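Side-chain contacts in ATP:cob(I)alamin adenosyltransferase (Salmonella enterica subsp. enterica serovar Livingstone, PDB 5CX7), which binds heme through its C-terminal domain and probably converts cob(I)alamin to adenosylcobalamin, the cofactor of propanediol dehydratase, inside a bacterial microcompartment: residues 20-23 with 24-28; 124-127 with 128-131; 11-14 with 15-18. All coordinates share one frame; numbering follows the deposited sequence.

Contact 1 (20-23 with 24-28). With HEM (protoporphyrin IX containing Fe), chain B.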
loop_
_atom_site.group_PDB
_atom_site.type_symbol
_atom_site.label_atom_id
_atom_site.label_comp_id
_atom_site.label_asym_id
_atom_site.label_seq_id
_atom_site.Cartn_x
_atom_site.Cartn_y
_atom_site.Cartn_z
ATOM N N LEU E 20 -11.818 -28.440 -13.712
ATOM C CA LEU E 20 -11.760 -27.083 -14.209
ATOM C C LEU E 20 -10.354 -26.730 -14.600
ATOM O O LEU E 20 -10.147 -26.187 -15.697
ATOM C CB LEU E 20 -12.232 -26.066 -13.161
ATOM C CG LEU E 20 -13.727 -25.903 -12.945
ATOM C CD1 LEU E 20 -14.021 -25.112 -11.678
ATOM C CD2 LEU E 20 -14.398 -25.265 -14.144
ATOM N N THR E 21 -9.422 -27.034 -13.738
ATOM C CA THR E 21 -8.032 -26.670 -13.915
ATOM C C THR E 21 -7.368 -27.414 -15.089
ATOM O O THR E 21 -6.792 -26.834 -16.001
ATOM C CB THR E 21 -7.241 -26.877 -12.667
ATOM O OG1 THR E 21 -7.833 -26.183 -11.570
ATOM C CG2 THR E 21 -5.821 -26.329 -12.862
ATOM N N ARG E 22 -7.548 -28.710 -15.111
ATOM C CA ARG E 22 -7.121 -29.499 -16.247
ATOM C C ARG E 22 -7.706 -29.082 -17.563
ATOM O O ARG E 22 -6.989 -29.014 -18.525
ATOM C CB ARG E 22 -7.484 -30.909 -15.965
ATOM C CG ARG E 22 -7.001 -31.919 -16.941
ATOM C CD ARG E 22 -7.165 -33.380 -16.493
ATOM N NE ARG E 22 -6.735 -34.143 -17.654
ATOM C CZ ARG E 22 -6.873 -35.464 -17.793
ATOM N NH1 ARG E 22 -7.378 -36.214 -16.820
ATOM N NH2 ARG E 22 -6.509 -36.024 -18.921
ATOM N N ALA E 23 -9.021 -28.906 -17.636
ATOM C CA ALA E 23 -9.666 -28.520 -18.886
ATOM C C ALA E 23 -9.198 -27.150 -19.335
ATOM O O ALA E 23 -9.034 -26.939 -20.544
ATOM C CB ALA E 23 -11.168 -28.508 -18.746
ATOM N N ALA E 24 -8.966 -26.213 -18.396
ATOM C CA ALA E 24 -8.479 -24.903 -18.792
ATOM C C ALA E 24 -7.106 -25.039 -19.400
ATOM O O ALA E 24 -6.816 -24.474 -20.466
ATOM C CB ALA E 24 -8.435 -23.916 -17.596
ATOM N N VAL E 25 -6.212 -25.748 -18.740
ATOM C CA VAL E 25 -4.847 -25.915 -19.244
ATOM C C VAL E 25 -4.831 -26.641 -20.597
ATOM O O VAL E 25 -4.117 -26.239 -21.534
ATOM C CB VAL E 25 -3.993 -26.671 -18.221
ATOM C CG1 VAL E 25 -2.651 -27.153 -18.789
ATOM C CG2 VAL E 25 -3.717 -25.806 -17.000
ATOM N N GLU E 26 -5.622 -27.718 -20.717
ATOM C CA GLU E 26 -5.741 -28.439 -22.006
ATOM C C GLU E 26 -6.189 -27.503 -23.151
ATOM O O GLU E 26 -5.634 -27.540 -24.248
ATOM C CB GLU E 26 -6.669 -29.660 -21.877
ATOM C CG GLU E 26 -5.951 -30.776 -21.104
ATOM C CD GLU E 26 -6.828 -31.997 -20.823
ATOM O OE1 GLU E 26 -8.038 -31.984 -21.202
ATOM O OE2 GLU E 26 -6.319 -32.953 -20.194
ATOM N N ARG E 27 -7.213 -26.707 -22.912
ATOM C CA ARG E 27 -7.687 -25.782 -23.904
ATOM C C ARG E 27 -6.633 -24.715 -24.264
ATOM O O ARG E 27 -6.445 -24.393 -25.457
ATOM C CB ARG E 27 -9.003 -25.095 -23.449
ATOM C CG ARG E 27 -9.626 -24.164 -24.462
ATOM C CD ARG E 27 -9.820 -24.911 -25.812
ATOM N NE ARG E 27 -10.458 -24.031 -26.762
ATOM C CZ ARG E 27 -10.455 -24.207 -28.091
ATOM N NH1 ARG E 27 -9.851 -25.256 -28.643
ATOM N NH2 ARG E 27 -11.039 -23.282 -28.901
ATOM N N ALA E 28 -5.948 -24.162 -23.229
ATOM C CA ALA E 28 -4.867 -23.231 -23.507
ATOM C C ALA E 28 -3.745 -23.875 -24.365
ATOM O O ALA E 28 -3.214 -23.245 -25.313
ATOM C CB ALA E 28 -4.293 -22.711 -22.187
HETATM C CHA HEM B . -4.717 -37.071 -11.457
HETATM C CHB HEM B . -4.174 -33.815 -7.878
HETATM C CHC HEM B . -3.534 -30.521 -11.356
HETATM C CHD HEM B . -3.650 -33.865 -14.811
HETATM C C1A HEM B . -4.666 -36.450 -10.250
HETATM C C2A HEM B . -4.982 -37.077 -9.037
HETATM C C3A HEM B . -4.835 -36.158 -8.035
HETATM C C4A HEM B . -4.401 -34.958 -8.592
HETATM C CMA HEM B . -5.095 -36.374 -6.554
HETATM C CAA HEM B . -5.458 -38.512 -8.840
HETATM C CBA HEM B . -7.002 -38.426 -8.724
HETATM C CGA HEM B . -7.736 -39.604 -9.317
HETATM O O1A HEM B . -8.195 -40.484 -8.541
HETATM O O2A HEM B . -7.894 -39.674 -10.565
HETATM C C1B HEM B . -3.927 -32.617 -8.515
HETATM C C2B HEM B . -3.777 -31.402 -7.843
HETATM C C3B HEM B . -3.595 -30.462 -8.813
HETATM C C4B HEM B . -3.665 -31.149 -10.126
HETATM C CMB HEM B . -3.821 -31.261 -6.316
HETATM C CAB HEM B . -3.363 -29.041 -8.492
HETATM C CBB HEM B . -3.139 -28.045 -9.316
HETATM C C1C HEM B . -3.527 -31.118 -12.605
HETATM C C2C HEM B . -3.358 -30.418 -13.837
HETATM C C3C HEM B . -3.385 -31.408 -14.835
HETATM C C4C HEM B . -3.579 -32.665 -14.162
HETATM C CMC HEM B . -3.182 -28.902 -14.027
HETATM C CAC HEM B . -3.259 -31.335 -16.328
HETATM C CBC HEM B . -3.060 -30.259 -17.048
HETATM C C1D HEM B . -3.957 -35.008 -14.107
HETATM C C2D HEM B . -4.103 -36.241 -14.885
HETATM C C3D HEM B . -4.431 -37.175 -13.966
HETATM C C4D HEM B . -4.438 -36.476 -12.650
HETATM C CMD HEM B . -3.913 -36.388 -16.386
HETATM C CAD HEM B . -4.672 -38.662 -14.251
HETATM C CBD HEM B . -5.920 -38.964 -15.085
HETATM C CGD HEM B . -7.017 -39.644 -14.294
HETATM O O1D HEM B . -7.568 -40.705 -14.738
HETATM O O2D HEM B . -7.400 -39.121 -13.216
HETATM N NA HEM B . -4.333 -35.123 -9.958
HETATM N NB HEM B . -3.852 -32.421 -9.830
HETATM N NC HEM B . -3.716 -32.457 -12.828
HETATM N ND HEM B . -4.174 -35.183 -12.772
HETATM FE FE HEM B . -4.047 -33.865 -11.335
#
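A single carboxylate oxygen of E26, OE2, takes both bonds from the guanidinium of R22, one turn earlier in the helix, while a heme methyl group sits on the flat of the arginine. The NE of R22 lies 2.8 Å from OE2 of E26 in a salt bridge whose N-H bends to 151°; OE2 is close to the guanidinium plane but is itself approached from above the carboxylate plane, and the two flat groups stand perpendicular. A weak second bond runs from NH2 of R22 to the same OE2 at 3.3 Å. With CG anti to the backbone N (chi1 -173°) and the rest of the chain extended, R22 runs alongside the porphyrin margin, and its CZ comes within 3.4 Å of the heme methyl CMD, which lies over the centre of one guanidinium face. The bridge at the edge and the methyl over the face would together limit the group's rotation, and E26 would probably offset the arginine's charge.

On the same side of the helix, V25 CG1 meets the heme vinyl carbon CBC at 3.6 Å and, one turn earlier, T21 CG2 approaches the methyl CMC at 3.9 Å. The T21 hydroxyl is turned back to the carbonyl O of L17. Behind this heme-facing surface the helix is held by regular i to i+4 bonds, among them A24 N to L20 O at 2.9 Å, and A24 packs against helix 127-139 and strand 36-41. E26 is also a likely magnesium ligand. The arrangement is an i, i+4 salt bridge on a helix that forms one wall of a heme pocket.

Contact 2 (124-127 with 128-131). With GOL (glycerol), chain C.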
loop_
_atom_site.group_PDB
_atom_site.type_symbol
_atom_site.label_atom_id
_atom_site.label_comp_id
_atom_site.label_asym_id
_atom_site.label_seq_id
_atom_site.Cartn_x
_atom_site.Cartn_y
_atom_site.Cartn_z
ATOM N N GLY E 124 -3.805 -14.374 -19.924
ATOM C CA GLY E 124 -2.585 -14.716 -20.667
ATOM C C GLY E 124 -2.688 -14.644 -22.162
ATOM O O GLY E 124 -1.677 -14.424 -22.871
ATOM N N GLY E 125 -3.900 -14.797 -22.667
ATOM C CA GLY E 125 -4.169 -14.594 -24.086
ATOM C C GLY E 125 -4.862 -13.292 -24.383
ATOM O O GLY E 125 -4.746 -12.303 -23.627
ATOM N N SER E 126 -5.457 -13.212 -25.567
ATOM C CA SER E 126 -6.323 -12.092 -25.886
ATOM C C SER E 126 -7.487 -12.258 -24.935
ATOM O O SER E 126 -7.700 -13.377 -24.447
ATOM C CB SER E 126 -6.764 -12.116 -27.393
ATOM O OG SER E 126 -7.490 -13.323 -27.618
ATOM N N VAL E 127 -8.308 -11.232 -24.786
ATOM C CA VAL E 127 -9.497 -11.310 -24.022
ATOM C C VAL E 127 -10.448 -12.463 -24.553
ATOM O O VAL E 127 -10.929 -13.264 -23.808
ATOM C CB VAL E 127 -10.226 -10.016 -24.013
ATOM C CG1 VAL E 127 -11.579 -10.198 -23.344
ATOM C CG2 VAL E 127 -9.384 -8.950 -23.245
ATOM N N GLU E 128 -10.538 -12.569 -25.861
ATOM C CA GLU E 128 -11.322 -13.653 -26.488
ATOM C C GLU E 128 -10.785 -15.011 -26.135
ATOM O O GLU E 128 -11.544 -15.951 -25.914
ATOM C CB GLU E 128 -11.381 -13.450 -28.015
ATOM C CG GLU E 128 -12.152 -12.210 -28.464
ATOM C CD GLU E 128 -11.363 -10.885 -28.403
ATOM O OE1 GLU E 128 -10.130 -10.845 -28.106
ATOM O OE2 GLU E 128 -12.063 -9.879 -28.609
ATOM N N GLN E 129 -9.487 -15.185 -26.201
ATOM C CA GLN E 129 -8.883 -16.475 -25.871
ATOM C C GLN E 129 -9.113 -16.845 -24.422
ATOM O O GLN E 129 -9.412 -17.983 -24.101
ATOM C CB GLN E 129 -7.396 -16.528 -26.185
ATOM C CG GLN E 129 -7.082 -16.560 -27.645
ATOM C CD GLN E 129 -5.605 -16.362 -27.918
ATOM O OE1 GLN E 129 -4.880 -15.623 -27.212
ATOM N NE2 GLN E 129 -5.123 -17.032 -28.937
ATOM N N ASP E 130 -9.009 -15.850 -23.537
ATOM C CA ASP E 130 -9.204 -16.072 -22.137
ATOM C C ASP E 130 -10.639 -16.495 -21.832
ATOM O O ASP E 130 -10.845 -17.437 -21.075
ATOM C CB ASP E 130 -8.908 -14.780 -21.317
ATOM C CG ASP E 130 -7.483 -14.360 -21.302
ATOM O OD1 ASP E 130 -6.502 -15.111 -21.556
ATOM O OD2 ASP E 130 -7.240 -13.143 -20.886
ATOM N N MET E 131 -11.600 -15.881 -22.508
ATOM C CA MET E 131 -12.973 -16.259 -22.390
ATOM C C MET E 131 -13.196 -17.693 -22.919
ATOM O O MET E 131 -13.995 -18.439 -22.366
ATOM C CB MET E 131 -13.878 -15.261 -23.082
ATOM C CG MET E 131 -13.920 -13.872 -22.340
ATOM S SD MET E 131 -14.724 -12.596 -23.243
ATOM C CE MET E 131 -16.402 -13.180 -23.085
HETATM C C1 GOL C . -5.720 -10.378 -20.255
HETATM O O1 GOL C . -5.985 -11.360 -19.313
HETATM C C2 GOL C . -4.283 -10.407 -20.779
HETATM O O2 GOL C . -3.796 -11.687 -21.183
HETATM C C3 GOL C . -4.472 -9.475 -21.967
HETATM O O3 GOL C . -3.404 -9.581 -22.803
#
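D130 reaches back from the first turn of its helix to the glycine loop that precedes it. Its CB passes 3.5 Å from the carbonyl O of V127, and CG lies 3.3 Å from O of S126. From there the carboxylate divides its work: OD1 accepts from G125 N at 2.8 Å, on the syn side and 24° out of the carboxylate plane, while OD2 meets glycerol O1 at 2.7 Å and makes a salt bridge with K66. The glycerol, probably from the crystallisation liquor, also bonds to G124 N and G125 O.

Beside it, S126 and Q129 form a capping box. The S126 OG, folded between its backbone N and carbonyl carbon (chi1 61°), accepts from Q129 N at 3.1 Å, and Q129 OE1 in turn accepts from S126 N at 3.0 Å. Thus the first turn is closed by reciprocal bonds. V127 and M131 run side by side, V127 CG1 and M131 SD 4.0 Å apart.

V127 and M131 meet the loops holding F104 and H78, respectively, and V127 also meets L90 of a neighbouring subunit. The whole forms the link from strand 115-123 into the N-terminal end of helix 127-139.

Contact 3 (11-14 with 15-18). With HEM (protoporphyrin IX containing Fe), chain B.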
loop_
_atom_site.group_PDB
_atom_site.type_symbol
_atom_site.label_atom_id
_atom_site.label_comp_id
_atom_site.label_asym_id
_atom_site.label_seq_id
_atom_site.Cartn_x
_atom_site.Cartn_y
_atom_site.Cartn_z
ATOM N N ALA E 11 -21.239 -27.006 -3.060
ATOM C CA ALA E 11 -19.886 -26.395 -3.228
ATOM C C ALA E 11 -19.019 -27.077 -4.267
ATOM O O ALA E 11 -19.303 -28.182 -4.710
ATOM C CB ALA E 11 -19.128 -26.388 -1.886
ATOM N N LEU E 12 -17.938 -26.417 -4.677
ATOM C CA LEU E 12 -16.944 -27.073 -5.524
ATOM C C LEU E 12 -16.197 -28.191 -4.825
ATOM O O LEU E 12 -15.603 -27.967 -3.794
ATOM C CB LEU E 12 -15.892 -26.046 -6.058
ATOM C CG LEU E 12 -16.472 -24.983 -6.998
ATOM C CD1 LEU E 12 -15.445 -23.820 -7.158
ATOM C CD2 LEU E 12 -16.833 -25.508 -8.365
ATOM N N SER E 13 -16.208 -29.388 -5.424
ATOM C CA SER E 13 -15.536 -30.554 -4.881
ATOM C C SER E 13 -14.119 -30.552 -5.390
ATOM O O SER E 13 -13.812 -29.819 -6.339
ATOM C CB SER E 13 -16.262 -31.822 -5.374
ATOM O OG SER E 13 -16.200 -31.942 -6.798
ATOM N N PHE E 14 -13.310 -31.477 -4.865
ATOM C CA PHE E 14 -11.991 -31.762 -5.399
ATOM C C PHE E 14 -12.040 -32.044 -6.874
ATOM O O PHE E 14 -11.301 -31.453 -7.713
ATOM C CB PHE E 14 -11.275 -32.953 -4.713
ATOM C CG PHE E 14 -10.039 -33.425 -5.492
ATOM C CD1 PHE E 14 -8.900 -32.715 -5.460
ATOM C CD2 PHE E 14 -10.138 -34.479 -6.398
ATOM C CE1 PHE E 14 -7.794 -33.085 -6.217
ATOM C CE2 PHE E 14 -9.060 -34.857 -7.190
ATOM C CZ PHE E 14 -7.874 -34.142 -7.096
ATOM N N HIS E 15 -12.922 -32.953 -7.270
ATOM C CA HIS E 15 -13.097 -33.252 -8.669
ATOM C C HIS E 15 -13.465 -32.013 -9.530
ATOM O O HIS E 15 -13.008 -31.844 -10.665
ATOM C CB HIS E 15 -14.175 -34.371 -8.838
ATOM C CG HIS E 15 -14.448 -34.729 -10.270
ATOM N ND1 HIS E 15 -13.658 -35.589 -11.018
ATOM C CD2 HIS E 15 -15.451 -34.340 -11.087
ATOM C CE1 HIS E 15 -14.154 -35.698 -12.238
ATOM N NE2 HIS E 15 -15.255 -34.976 -12.294
ATOM N N ASP E 16 -14.396 -31.204 -9.070
ATOM C CA ASP E 16 -14.738 -29.952 -9.804
ATOM C C ASP E 16 -13.497 -29.097 -10.069
ATOM O O ASP E 16 -13.310 -28.593 -11.150
ATOM C CB ASP E 16 -15.721 -29.091 -9.023
ATOM C CG ASP E 16 -17.117 -29.701 -8.909
ATOM O OD1 ASP E 16 -17.605 -30.280 -9.890
ATOM O OD2 ASP E 16 -17.859 -29.385 -7.926
ATOM N N LEU E 17 -12.735 -28.878 -9.013
ATOM C CA LEU E 17 -11.543 -28.006 -9.091
ATOM C C LEU E 17 -10.524 -28.598 -10.043
ATOM O O LEU E 17 -9.914 -27.890 -10.836
ATOM C CB LEU E 17 -10.913 -27.867 -7.688
ATOM C CG LEU E 17 -11.783 -27.118 -6.658
ATOM C CD1 LEU E 17 -11.198 -27.258 -5.252
ATOM C CD2 LEU E 17 -12.037 -25.667 -7.004
ATOM N N HIS E 18 -10.276 -29.900 -9.890
ATOM C CA HIS E 18 -9.327 -30.595 -10.680
ATOM C C HIS E 18 -9.678 -30.536 -12.162
ATOM O O HIS E 18 -8.800 -30.289 -12.969
ATOM C CB HIS E 18 -9.170 -32.048 -10.182
ATOM C CG HIS E 18 -7.953 -32.720 -10.734
ATOM N ND1 HIS E 18 -7.998 -33.528 -11.851
ATOM C CD2 HIS E 18 -6.647 -32.663 -10.363
ATOM C CE1 HIS E 18 -6.781 -33.954 -12.150
ATOM N NE2 HIS E 18 -5.980 -33.440 -11.264
HETATM C CHA HEM B . -4.717 -37.071 -11.457
HETATM C CHB HEM B . -4.174 -33.815 -7.878
HETATM C CHC HEM B . -3.534 -30.521 -11.356
HETATM C CHD HEM B . -3.650 -33.865 -14.811
HETATM C C1A HEM B . -4.666 -36.450 -10.250
HETATM C C2A HEM B . -4.982 -37.077 -9.037
HETATM C C3A HEM B . -4.835 -36.158 -8.035
HETATM C C4A HEM B . -4.401 -34.958 -8.592
HETATM C CMA HEM B . -5.095 -36.374 -6.554
HETATM C CAA HEM B . -5.458 -38.512 -8.840
HETATM C CBA HEM B . -7.002 -38.426 -8.724
HETATM C CGA HEM B . -7.736 -39.604 -9.317
HETATM O O1A HEM B . -8.195 -40.484 -8.541
HETATM O O2A HEM B . -7.894 -39.674 -10.565
HETATM C C1B HEM B . -3.927 -32.617 -8.515
HETATM C C2B HEM B . -3.777 -31.402 -7.843
HETATM C C3B HEM B . -3.595 -30.462 -8.813
HETATM C C4B HEM B . -3.665 -31.149 -10.126
HETATM C CMB HEM B . -3.821 -31.261 -6.316
HETATM C CAB HEM B . -3.363 -29.041 -8.492
HETATM C CBB HEM B . -3.139 -28.045 -9.316
HETATM C C1C HEM B . -3.527 -31.118 -12.605
HETATM C C2C HEM B . -3.358 -30.418 -13.837
HETATM C C3C HEM B . -3.385 -31.408 -14.835
HETATM C C4C HEM B . -3.579 -32.665 -14.162
HETATM C CMC HEM B . -3.182 -28.902 -14.027
HETATM C CAC HEM B . -3.259 -31.335 -16.328
HETATM C CBC HEM B . -3.060 -30.259 -17.048
HETATM C C1D HEM B . -3.957 -35.008 -14.107
HETATM C C2D HEM B . -4.103 -36.241 -14.885
HETATM C C3D HEM B . -4.431 -37.175 -13.966
HETATM C C4D HEM B . -4.438 -36.476 -12.650
HETATM C CMD HEM B . -3.913 -36.388 -16.386
HETATM C CAD HEM B . -4.672 -38.662 -14.251
HETATM C CBD HEM B . -5.920 -38.964 -15.085
HETATM C CGD HEM B . -7.017 -39.644 -14.294
HETATM O O1D HEM B . -7.568 -40.705 -14.738
HETATM O O2D HEM B . -7.400 -39.121 -13.216
HETATM N NA HEM B . -4.333 -35.123 -9.958
HETATM N NB HEM B . -3.852 -32.421 -9.830
HETATM N NC HEM B . -3.716 -32.457 -12.828
HETATM N ND HEM B . -4.174 -35.183 -12.772
HETATM FE FE HEM B . -4.047 -33.865 -11.335
#
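The F14 ring carries H18 CB over one face, 4.2 Å from its centroid in a CH-pi contact, and has the heme meso carbon CHB at its edge, in the ring plane. The H18 imidazole meets the porphyrin edge-on, with pyrrole carbon C1B in its plane. F14 and H18 lie side by side and point the same way, their rings at 29° but slid apart so that they barely overlap, with centroids separated by 5.3 Å. Both have CG anti to the backbone N, which carries the two rings off the helix together toward the heme. NE2 of H18 binds the iron at 2.0 Å; H18 of a neighbouring subunit supplies the other axial nitrogen, giving bis-histidine coordination between two chains. CZ of F14 touches the heme methyl CMA at 3.6 Å.

At the helix start, S13 and D16 form a capping box. S13 OG accepts from D16 N at 3.0 Å, and S13 N gives a nearly straight bond, 170°, to D16 OD2, which is met on the anti side, 28° from the carboxylate plane. D16 OD2 also makes a salt bridge with R112, so it is gripped by both an amide and an arginine. L12 and L17 cross at about a right angle, CD1 of L12 meeting CD2 of L17 at 3.9 Å.

The contact thus starts helix 14-31 against the sheet: L12 and L17 rest on I39 of strand 36-41, L17 also packs on W50 of a neighbouring subunit, and R112 ties D16 to the end of strand 107-112.

Along the chain the order is contact 3, contact 1, contact 2. Contact 3 covers the loop and first turn of helix 14-31, and contact 1 follows directly on that helix; their centres are about 14 Å apart, and both touch the same heme: one brings the axial ligand, the other lines the pocket beside it. Contact 2 opens helix 127-139, which packs against helix 14-31; its centre is about 13 Å from that of contact 1 and about 23 Å from that of contact 3, which lies on the opposite side of the chain's centre. All three belong to one HbpS-like domain built round an antiparallel sheet, with the heme bound at a subunit interface.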